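Local coordinates for putative branched-chain amino acid transport system substrate-binding protein (Rhodopseudomonas palustris, PDB 4FB4), which probably serves as the periplasmic solute-binding component of an ABC-type uptake system, and binds caffeic acid in the cleft between its two lobes, at residues Ser77-Thr82 with Pro101-Pro106; Ile219-Gly224 with Val241-Gly246; Phe283-Phe288 with Ala328-Tyr333. All coordinates share one frame; numbering follows the deposited sequence.

Contact 1: residues Ser77-Thr82 with Pro101-Pro106; sequences SVTPPT and PLPITP. With DHC (caffeic acid), chain B.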
# COMPACT_ATOMS: atom_id res chain seq x y z
N SER A 77 5.74 5.96 -2.03
CA SER A 77 5.31 4.70 -2.71
C SER A 77 5.77 3.38 -2.08
O SER A 77 5.14 2.37 -2.27
CB SER A 77 5.85 4.74 -4.13
OG SER A 77 5.23 5.81 -4.80
N VAL A 78 6.83 3.44 -1.32
CA VAL A 78 7.45 2.25 -0.68
C VAL A 78 7.80 2.69 0.71
O VAL A 78 7.80 3.88 1.01
CB VAL A 78 8.68 1.72 -1.48
CG1 VAL A 78 8.22 1.16 -2.80
CG2 VAL A 78 9.76 2.79 -1.74
N THR A 79 8.06 1.72 1.59
CA THR A 79 8.12 2.00 3.01
C THR A 79 9.28 2.90 3.51
O THR A 79 9.02 3.78 4.32
CB THR A 79 8.14 0.66 3.78
OG1 THR A 79 6.92 -0.01 3.43
CG2 THR A 79 8.19 0.92 5.27
N PRO A 80 10.52 2.72 3.01
CA PRO A 80 11.60 3.60 3.63
C PRO A 80 11.41 5.09 3.47
O PRO A 80 11.57 5.83 4.46
CB PRO A 80 12.92 3.09 2.99
CG PRO A 80 12.57 1.68 2.54
CD PRO A 80 11.11 1.69 2.16
N PRO A 81 11.03 5.57 2.24
CA PRO A 81 10.75 6.98 2.17
C PRO A 81 9.46 7.38 2.91
O PRO A 81 9.34 8.51 3.31
CB PRO A 81 10.64 7.28 0.66
CG PRO A 81 10.40 5.94 0.02
CD PRO A 81 11.09 4.94 0.91
N THR A 82 8.51 6.45 3.08
CA THR A 82 7.31 6.74 3.80
C THR A 82 7.60 7.02 5.26
O THR A 82 6.99 7.93 5.87
CB THR A 82 6.25 5.64 3.60
OG1 THR A 82 5.97 5.59 2.19
CG2 THR A 82 4.94 5.98 4.35
N PRO A 101 2.74 0.89 3.39
CA PRO A 101 2.61 0.52 4.77
C PRO A 101 3.84 1.05 5.52
O PRO A 101 4.93 1.26 4.95
CB PRO A 101 2.58 -1.02 4.74
CG PRO A 101 2.37 -1.42 3.34
CD PRO A 101 2.88 -0.29 2.49
N LEU A 102 3.68 1.36 6.77
CA LEU A 102 4.82 1.69 7.57
C LEU A 102 4.54 1.34 8.98
O LEU A 102 3.37 1.25 9.36
CB LEU A 102 5.13 3.17 7.48
CG LEU A 102 4.30 4.12 8.31
CD1 LEU A 102 5.19 5.33 8.47
CD2 LEU A 102 2.99 4.37 7.57
N PRO A 103 5.62 1.13 9.75
CA PRO A 103 5.54 0.87 11.16
C PRO A 103 5.12 2.12 11.90
O PRO A 103 5.83 3.12 11.93
CB PRO A 103 6.97 0.43 11.57
CG PRO A 103 7.85 0.71 10.39
CD PRO A 103 7.00 1.10 9.21
N ILE A 104 3.96 2.04 12.51
CA ILE A 104 3.47 3.09 13.39
C ILE A 104 4.14 2.95 14.75
O ILE A 104 4.07 1.89 15.39
CB ILE A 104 1.97 2.92 13.60
CG1 ILE A 104 1.22 3.15 12.27
CG2 ILE A 104 1.45 3.81 14.76
CD1 ILE A 104 1.69 4.28 11.38
N THR A 105 4.84 3.97 15.16
CA THR A 105 5.35 3.99 16.51
C THR A 105 4.69 5.20 17.12
O THR A 105 4.09 5.97 16.39
CB THR A 105 6.84 4.21 16.47
OG1 THR A 105 7.10 5.41 15.72
CG2 THR A 105 7.52 2.98 15.81
N PRO A 106 4.81 5.37 18.44
CA PRO A 106 4.27 6.56 19.11
C PRO A 106 4.76 7.88 18.54
O PRO A 106 4.01 8.83 18.48
CB PRO A 106 4.74 6.40 20.56
CG PRO A 106 4.82 4.93 20.75
CD PRO A 106 5.22 4.33 19.41
C1 DHC B . 7.47 -1.53 0.06
O1 DHC B . 8.11 -0.92 0.93
C2 DHC B . 6.03 -1.84 0.20
C3 DHC B . 5.26 -1.42 -0.78
C1' DHC B . 3.74 -1.53 -0.75
C2' DHC B . 3.00 -0.54 -1.37
C3' DHC B . 1.63 -0.55 -1.36
C4' DHC B . 0.88 -1.62 -0.69
C5' DHC B . 1.62 -2.61 -0.04
C6' DHC B . 3.03 -2.53 -0.08
O4' DHC B . -0.48 -1.59 -0.73
O3' DHC B . 0.97 0.44 -2.03
O2 DHC B . 7.99 -1.81 -1.04
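T79, in the first turn of helix 79-92, lies opposite L102 of the loop 101-106, their CA atoms 5.6 Å apart. V78 occupies the N-cap position, and its carbonyl O accepts the hydroxyl of T82 at OG1, 2.8 Å away, from above the carbonyl plane. The loop, which follows strand 96-98, passes the start of this helix without forming regular structure.

T79 does most of the touching. With OG1 anti to the carbonyl carbon (chi1 -60°), CG2 falls anti to the backbone N and is directed at the loop, meeting CD of P103 tip to tip at 4.1 Å. OG1 itself lies 2.8 Å from O of P101 and 2.9 Å from carboxylate O1 of caffeic acid, two acceptors competing for one proton. CG2 of T82 crosses the L102 side chain at about a right angle, beside both of its methyls. P101 turns its ring to the ligand, CD approaching C6' to 3.4 Å.

Backbone N of T79 donates to O1 at 2.7 Å, nearly straight at 165°, while R174 bonds the ligand as well. An amide at a helix N-terminus, with the helix dipole behind it, would probably stabilise the negative carboxylate.

Contact 2: residues Ile219-Gly224 with Val241-Gly246; sequences IYQTHG and VLMASG. With DHC (caffeic acid), chain B.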
# COMPACT_ATOMS: atom_id res chain seq x y z
N ILE A 219 3.73 -20.64 -3.51
CA ILE A 219 4.37 -19.37 -3.28
C ILE A 219 3.30 -18.34 -2.97
O ILE A 219 2.26 -18.27 -3.64
CB ILE A 219 5.25 -18.90 -4.46
CG1 ILE A 219 6.34 -19.96 -4.75
CG2 ILE A 219 5.86 -17.53 -4.15
CD1 ILE A 219 7.17 -19.68 -6.01
N TYR A 220 3.54 -17.58 -1.91
CA TYR A 220 2.67 -16.52 -1.47
C TYR A 220 3.32 -15.17 -1.64
O TYR A 220 4.50 -15.00 -1.36
CB TYR A 220 2.31 -16.73 -0.01
CG TYR A 220 1.40 -17.92 0.21
CD1 TYR A 220 1.91 -19.21 0.30
CD2 TYR A 220 0.03 -17.76 0.37
CE1 TYR A 220 1.09 -20.30 0.51
CE2 TYR A 220 -0.80 -18.84 0.58
CZ TYR A 220 -0.28 -20.11 0.67
OH TYR A 220 -1.14 -21.17 0.88
N GLN A 221 2.54 -14.22 -2.17
CA GLN A 221 2.98 -12.87 -2.34
C GLN A 221 2.11 -11.87 -1.57
O GLN A 221 0.90 -12.06 -1.35
CB GLN A 221 2.94 -12.52 -3.83
CG GLN A 221 3.92 -13.28 -4.71
CD GLN A 221 5.31 -12.63 -4.80
OE1 GLN A 221 5.52 -11.54 -4.31
NE2 GLN A 221 6.23 -13.30 -5.49
N THR A 222 2.74 -10.75 -1.21
CA THR A 222 2.08 -9.69 -0.46
C THR A 222 1.35 -8.72 -1.40
O THR A 222 1.46 -8.77 -2.66
CB THR A 222 3.08 -8.87 0.38
OG1 THR A 222 3.84 -8.00 -0.49
CG2 THR A 222 3.98 -9.77 1.19
N HIS A 223 0.61 -7.83 -0.78
CA HIS A 223 -0.16 -6.82 -1.51
C HIS A 223 0.71 -5.80 -2.23
O HIS A 223 0.24 -5.09 -3.10
CB HIS A 223 -1.28 -6.23 -0.63
CG HIS A 223 -0.84 -5.62 0.66
ND1 HIS A 223 0.08 -6.19 1.48
CD2 HIS A 223 -1.30 -4.46 1.32
CE1 HIS A 223 0.20 -5.43 2.59
NE2 HIS A 223 -0.67 -4.39 2.49
N GLY A 224 1.98 -5.72 -1.88
CA GLY A 224 2.94 -4.94 -2.67
C GLY A 224 3.13 -5.47 -4.07
O GLY A 224 3.65 -4.76 -4.92
N VAL A 241 0.20 -18.67 -7.96
CA VAL A 241 0.63 -17.83 -6.86
C VAL A 241 -0.62 -17.46 -6.04
O VAL A 241 -1.72 -17.36 -6.58
CB VAL A 241 1.39 -16.56 -7.33
CG1 VAL A 241 0.45 -15.53 -7.95
CG2 VAL A 241 2.18 -15.94 -6.18
N LEU A 242 -0.45 -17.29 -4.74
CA LEU A 242 -1.49 -16.74 -3.91
C LEU A 242 -1.06 -15.36 -3.49
O LEU A 242 0.09 -15.16 -3.07
CB LEU A 242 -1.74 -17.61 -2.66
CG LEU A 242 -2.31 -19.00 -2.86
CD1 LEU A 242 -3.45 -18.97 -3.88
CD2 LEU A 242 -1.24 -19.98 -3.31
N MSE A 243 -1.97 -14.39 -3.60
CA MSE A 243 -1.61 -13.00 -3.36
C MSE A 243 -2.72 -12.24 -2.62
O MSE A 243 -3.86 -12.22 -3.06
CB MSE A 243 -1.32 -12.30 -4.68
CG MSE A 243 -0.69 -10.95 -4.52
SE MSE A 243 -0.59 -10.08 -6.22
CE MSE A 243 0.74 -11.27 -7.08
N ALA A 244 -2.37 -11.60 -1.51
CA ALA A 244 -3.26 -10.66 -0.81
C ALA A 244 -3.46 -9.42 -1.70
O ALA A 244 -2.50 -8.92 -2.27
CB ALA A 244 -2.64 -10.23 0.54
N SER A 245 -4.70 -8.95 -1.84
CA SER A 245 -4.96 -7.64 -2.43
C SER A 245 -6.15 -6.92 -1.85
O SER A 245 -6.95 -7.49 -1.10
CB SER A 245 -5.04 -7.70 -3.96
OG SER A 245 -6.33 -7.76 -4.49
N GLY A 246 -6.24 -5.63 -2.18
CA GLY A 246 -7.42 -4.88 -1.85
C GLY A 246 -8.55 -5.29 -2.78
O GLY A 246 -8.30 -5.82 -3.86
C1 DHC B . 7.47 -1.53 0.06
O1 DHC B . 8.11 -0.92 0.93
C2 DHC B . 6.03 -1.84 0.20
C3 DHC B . 5.26 -1.42 -0.78
C1' DHC B . 3.74 -1.53 -0.75
C2' DHC B . 3.00 -0.54 -1.37
C3' DHC B . 1.63 -0.55 -1.36
C4' DHC B . 0.88 -1.62 -0.69
C5' DHC B . 1.62 -2.61 -0.04
C6' DHC B . 3.03 -2.53 -0.08
O4' DHC B . -0.48 -1.59 -0.73
O3' DHC B . 0.97 0.44 -2.03
O2 DHC B . 7.99 -1.81 -1.04
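Y220 and L242 lie side by side on one face of the sheet, pointing the same way from neighbouring parallel strands. CB of L242 touches the rim of the ring at CD2 of Y220, 3.5 Å away, and CD2 of L242 rises over the ring face as a CH-pi contact, 4.3 Å from the centroid and 19° off the normal. The phenol OH of Y220 goes on to H129. Q221 points to the other face, where its stem crosses the V241 side chain at about a right angle, CG lying 3.5 Å from CG2 of V241. The bend at chi2 (-87°) carries the amide off, NE2 bonding to Q207 OE1 and A203 O. The backbones pair in parallel, L242 N to I219 O at 3.1 Å and Q221 N to L242 O at 2.8 Å.

Past the strand end, H223 CB rests on A244 O at 3.4 Å, and the face of its imidazole meets the edge of the ligand ring, with C5' over the imidazole centre and 3.7 Å above its plane. NE2 of H223 bonds to Q117 O; an alanine here would probably leave that carbonyl without its mate and the C5' edge of the catechol ring without its cover. Strand 218-221, helix 228-234 and strand 242-245 form a beta-alpha-beta unit, and ligand contacts at the C-terminal end of such parallel strands are characteristic of periplasmic binding proteins.

Contact 3: residues Phe283-Phe288 with Ala328-Tyr333; sequences FAAHSF and ASQGVY. With DHC (caffeic acid), chain B.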
# COMPACT_ATOMS: atom_id res chain seq x y z
N PHE A 283 -2.30 0.12 -6.40
CA PHE A 283 -1.51 1.35 -6.07
C PHE A 283 -2.23 2.64 -6.45
O PHE A 283 -2.31 3.58 -5.62
CB PHE A 283 -0.12 1.24 -6.72
CG PHE A 283 0.52 -0.11 -6.48
CD1 PHE A 283 0.67 -0.59 -5.20
CD2 PHE A 283 0.90 -0.89 -7.54
CE1 PHE A 283 1.22 -1.84 -4.99
CE2 PHE A 283 1.47 -2.13 -7.34
CZ PHE A 283 1.56 -2.61 -6.06
N ALA A 284 -2.82 2.65 -7.66
CA ALA A 284 -3.74 3.73 -8.10
C ALA A 284 -4.83 3.98 -7.06
O ALA A 284 -5.14 5.12 -6.73
CB ALA A 284 -4.40 3.37 -9.44
N ALA A 285 -5.32 2.93 -6.47
CA ALA A 285 -6.39 3.02 -5.54
C ALA A 285 -6.00 3.76 -4.30
O ALA A 285 -6.84 4.42 -3.69
CB ALA A 285 -6.93 1.62 -5.24
N HIS A 286 -4.74 3.68 -3.87
CA HIS A 286 -4.35 4.34 -2.62
C HIS A 286 -4.41 5.84 -2.71
O HIS A 286 -4.85 6.53 -1.76
CB HIS A 286 -2.97 3.90 -2.11
CG HIS A 286 -2.87 2.45 -1.80
ND1 HIS A 286 -3.82 1.79 -1.16
CD2 HIS A 286 -1.87 1.54 -2.05
CE1 HIS A 286 -3.47 0.49 -1.05
NE2 HIS A 286 -2.27 0.35 -1.56
N SER A 287 -3.87 6.39 -3.79
CA SER A 287 -3.96 7.84 -3.96
C SER A 287 -5.42 8.32 -4.18
O SER A 287 -5.86 9.33 -3.62
CB SER A 287 -2.99 8.36 -5.05
OG SER A 287 -3.31 7.86 -6.29
N PHE A 288 -6.19 7.57 -4.97
CA PHE A 288 -7.59 7.86 -5.17
C PHE A 288 -8.34 7.87 -3.81
O PHE A 288 -9.09 8.81 -3.53
CB PHE A 288 -8.18 6.84 -6.10
CG PHE A 288 -9.63 7.03 -6.43
CD1 PHE A 288 -10.02 7.86 -7.47
CD2 PHE A 288 -10.60 6.36 -5.73
CE1 PHE A 288 -11.34 8.01 -7.78
CE2 PHE A 288 -11.93 6.50 -6.05
CZ PHE A 288 -12.29 7.32 -7.10
N ALA A 328 -14.20 3.84 0.61
CA ALA A 328 -13.22 4.11 -0.44
C ALA A 328 -13.10 2.83 -1.25
O ALA A 328 -13.77 1.83 -0.97
CB ALA A 328 -11.89 4.55 0.16
N SER A 329 -12.26 2.84 -2.28
CA SER A 329 -12.14 1.65 -3.12
C SER A 329 -11.49 0.45 -2.43
O SER A 329 -11.83 -0.67 -2.76
CB SER A 329 -11.37 1.97 -4.41
OG SER A 329 -10.05 2.31 -4.10
N GLN A 330 -10.54 0.69 -1.52
CA GLN A 330 -9.74 -0.40 -0.90
C GLN A 330 -10.29 -0.85 0.43
O GLN A 330 -9.81 -1.83 0.98
CB GLN A 330 -8.31 0.04 -0.67
CG GLN A 330 -7.56 0.22 -2.00
CD GLN A 330 -7.22 -1.13 -2.62
OE1 GLN A 330 -8.11 -1.96 -2.90
NE2 GLN A 330 -5.94 -1.33 -2.89
N GLY A 331 -11.27 -0.12 0.96
CA GLY A 331 -11.83 -0.46 2.27
C GLY A 331 -12.69 0.67 2.83
O GLY A 331 -12.98 1.67 2.13
N VAL A 332 -13.14 0.46 4.07
CA VAL A 332 -13.94 1.41 4.81
C VAL A 332 -13.12 1.80 6.04
O VAL A 332 -12.82 0.98 6.89
CB VAL A 332 -15.32 0.79 5.19
CG1 VAL A 332 -16.18 1.74 6.03
CG2 VAL A 332 -16.08 0.43 3.90
N TYR A 333 -12.75 3.08 6.12
CA TYR A 333 -11.73 3.56 7.05
C TYR A 333 -12.38 4.18 8.30
O TYR A 333 -13.25 5.07 8.18
CB TYR A 333 -10.83 4.62 6.38
CG TYR A 333 -9.88 4.09 5.35
CD1 TYR A 333 -10.28 3.92 4.04
CD2 TYR A 333 -8.59 3.67 5.69
CE1 TYR A 333 -9.43 3.40 3.07
CE2 TYR A 333 -7.74 3.14 4.72
CZ TYR A 333 -8.18 2.99 3.42
OH TYR A 333 -7.37 2.46 2.39
C1 DHC B . 7.47 -1.53 0.06
O1 DHC B . 8.11 -0.92 0.93
C2 DHC B . 6.03 -1.84 0.20
C3 DHC B . 5.26 -1.42 -0.78
C1' DHC B . 3.74 -1.53 -0.75
C2' DHC B . 3.00 -0.54 -1.37
C3' DHC B . 1.63 -0.55 -1.36
C4' DHC B . 0.88 -1.62 -0.69
C5' DHC B . 1.62 -2.61 -0.04
C6' DHC B . 3.03 -2.53 -0.08
O4' DHC B . -0.48 -1.59 -0.73
O3' DHC B . 0.97 0.44 -2.03
O2 DHC B . 7.99 -1.81 -1.04
O HOH W 1 -6.45 2.83 -0.28
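A285 CB, on the helix 282-302, faces both S329 and Q330 of the loop 328-331: it lies 3.4 Å from OG of S329 and 3.6 Å from CG of Q330. One turn of helix thus offers a methyl as a small platform for two polar side chains, touched through a hydroxyl on one and the aliphatic stem on the other. Beside it, NE2 of Q330 comes to 3.6 Å from CE1 of H286, a van der Waals approach in which the ring and amide planes are 40° apart. The Q330 chain bends at chi2 (-74°), laying its CD over the same alanine methyl.

Beyond this first layer, the imidazole of H286 makes a hydrogen bond at each nitrogen. Its NE2 shares a hydrogen bond of 2.8 Å with the O4' hydroxyl of caffeic acid, in which either group could donate. ND1 bonds at 3.0 Å to a water lying in the ring plane, and that water donates to OH of Y333 at 2.8 Å, so a water bridge joins helix to strand 332-333. F283, one turn earlier, brings its ring edge to the second catechol oxygen, CD1 standing 3.3 Å from O3'.

Farther out, D289 holds the loop: one carboxylate oxygen bonds S329 OG and the other the Q330 backbone N. Q330 OE1 takes the V248 amide, and Y333 OH also bonds M115 O.

Bonds at both nitrogens are likely to fix the rotation of the H286 ring and hold it towards O4' of the ligand, with the water tying its far side to Y333.

In the fold
Three contacts converge on one caffeic acid molecule, consistent with the cleft site of a two-lobed binding protein. Contact 1 meets the carboxylate and, through P101, one ring face; contact 2 meets the opposite face through G224 and the C5' edge through H223; contact 3 meets the catechol hydroxyls. The centres of contacts 1 and 2 are about 19 Å apart, and contact 3 lies about 17 Å from each. Nearest atoms of contact 1 stay about 4 Å from contact 2 and about 6 Å from contact 3, whereas contacts 2 and 3 touch: G246 CA packs 3.2 Å from Q330 OE1, and G224 O lies 3.2 Å from F283 CZ. S199, R174 and Q282 also bond the ligand.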